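Local coordinates for uncharacterized protein (Pyrococcus abyssi, PDB 5IFF) that acts as a restriction DNA glycosylase, a tetramer that binds double-stranded DNA and probably excises adenine bases from its recognition sequence, at residues A[93-96]-A[97-101]. The protein carries 2 engineered substitutions. Sequence-based numbering, arbitrary orientation.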
loop_
_atom_site.group_PDB
_atom_site.type_symbol
_atom_site.label_atom_id
_atom_site.label_comp_id
_atom_site.label_asym_id
_atom_site.label_seq_id
_atom_site.Cartn_x
_atom_site.Cartn_y
_atom_site.Cartn_z
ATOM N N LEU A 93 22.131 -5.432 33.449
ATOM C CA LEU A 93 21.868 -4.811 32.164
ATOM C C LEU A 93 21.966 -3.271 32.248
ATOM O O LEU A 93 22.448 -2.619 31.315
ATOM C CB LEU A 93 20.498 -5.220 31.658
ATOM C CG LEU A 93 20.452 -6.661 31.169
ATOM C CD1 LEU A 93 19.015 -7.146 31.128
ATOM C CD2 LEU A 93 21.131 -6.691 29.808
ATOM N N LEU A 94 21.473 -2.696 33.343
ATOM C CA LEU A 94 21.596 -1.224 33.523
ATOM C C LEU A 94 23.068 -0.807 33.603
ATOM O O LEU A 94 23.470 0.256 33.046
ATOM C CB LEU A 94 20.817 -0.761 34.761
ATOM C CG LEU A 94 19.282 -0.875 34.644
ATOM C CD1 LEU A 94 18.657 -0.513 36.013
ATOM C CD2 LEU A 94 18.750 -0.000 33.548
ATOM N N LYS A 95 23.870 -1.625 34.272
ATOM C CA LYS A 95 25.320 -1.408 34.353
ATOM C C LYS A 95 26.000 -1.475 32.971
ATOM O O LYS A 95 26.907 -0.701 32.667
ATOM C CB LYS A 95 25.977 -2.443 35.254
ATOM C CG LYS A 95 27.423 -2.081 35.628
ATOM C CD LYS A 95 27.993 -3.002 36.734
ATOM C CE LYS A 95 26.969 -3.325 37.833
ATOM N NZ LYS A 95 27.571 -3.561 39.208
ATOM N N PHE A 96 25.600 -2.456 32.183
ATOM C CA PHE A 96 26.082 -2.575 30.800
ATOM C C PHE A 96 25.772 -1.293 29.999
ATOM O O PHE A 96 26.674 -0.697 29.370
ATOM C CB PHE A 96 25.453 -3.805 30.135
ATOM C CG PHE A 96 25.795 -3.958 28.661
ATOM C CD1 PHE A 96 27.068 -4.372 28.269
ATOM C CD2 PHE A 96 24.845 -3.687 27.693
ATOM C CE1 PHE A 96 27.393 -4.539 26.907
ATOM C CE2 PHE A 96 25.156 -3.840 26.325
ATOM C CZ PHE A 96 26.447 -4.270 25.941
ATOM N N ALA A 97 24.516 -0.854 30.055
ATOM C CA ALA A 97 24.126 0.355 29.352
ATOM C C ALA A 97 24.936 1.573 29.785
ATOM O O ALA A 97 25.211 2.444 28.946
ATOM C CB ALA A 97 22.642 0.614 29.525
ATOM N N ASP A 98 25.332 1.650 31.068
ATOM C CA ASP A 98 26.166 2.759 31.541
ATOM C C ASP A 98 27.509 2.792 30.850
ATOM O O ASP A 98 28.082 3.857 30.635
ATOM C CB ASP A 98 26.404 2.674 33.060
ATOM C CG ASP A 98 25.170 3.053 33.862
ATOM O OD1 ASP A 98 24.305 3.757 33.282
ATOM O OD2 ASP A 98 25.067 2.664 35.052
ATOM N N ASP A 99 28.019 1.615 30.543
ATOM C CA ASP A 99 29.342 1.454 29.937
ATOM C C ASP A 99 29.343 1.691 28.401
ATOM O O ASP A 99 30.367 1.929 27.802
ATOM C CB ASP A 99 29.892 0.042 30.237
ATOM C CG ASP A 99 29.994 -0.268 31.755
ATOM O OD1 ASP A 99 30.145 0.666 32.580
ATOM O OD2 ASP A 99 29.937 -1.465 32.122
ATOM N N VAL A 100 28.192 1.589 27.766
ATOM C CA VAL A 100 28.123 1.730 26.301
ATOM C C VAL A 100 28.128 3.220 25.897
ATOM O O VAL A 100 27.208 3.958 26.312
ATOM C CB VAL A 100 26.861 1.044 25.770
ATOM C CG1 VAL A 100 26.672 1.299 24.248
ATOM C CG2 VAL A 100 26.939 -0.469 26.055
ATOM N N LYS A 101 29.116 3.654 25.098
ATOM C CA LYS A 101 29.231 5.068 24.639
ATOM C C LYS A 101 29.449 5.141 23.115
ATOM O O LYS A 101 29.803 6.178 22.561
ATOM C CB LYS A 101 30.388 5.787 25.335
ATOM C CG LYS A 101 30.339 5.823 26.853
ATOM C CD LYS A 101 29.235 6.731 27.359
ATOM C CE LYS A 101 29.167 6.722 28.869
ATOM N NZ LYS A 101 27.922 7.378 29.345
HETATM O O HOH W 1 21.669 2.501 32.679
#
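Helix 87-99 ends here, and the ring of F96 packs on V100, the first residue to leave helical geometry. One methyl of V100 does the touching: CG2 sits over a face of the ring in a CH-pi contact, 3.9 Å from the F96 ring centroid and displaced toward the rim. F96 reaches this position with CG anti to its backbone N (chi1 175°), while CG2 of V100 lies beside its own backbone N. A97 N to L93 O is a nearly straight helical bond of 3.0 Å, with an N-H...O angle of 168°; D98 N to L94 O is more bent, at 145°. Beyond them, D99 N is shared weakly between K95 O and F96 O, and V100 N bonds weakly to F96 O at 3.2 Å. A water donates both to L94 O and, at 3.0 Å, to D98 OD1, tying that carboxylate to the preceding turn. F96 also lies on I199 and I200 of helix 188-201 and makes a cation-pi contact with K196, A97 lies on V210 of helix 203-216, and Y119 of the second subunit packs on F96 and V100. Were F96 an alanine, V100 CG2 would probably lose the aromatic face it rests on, and K196 its pi partner. Where the last amide bonds are weak, the K206 ammonium donates to the carbonyls of A97 and V100, a charge that probably suits the C-terminal end of a helix.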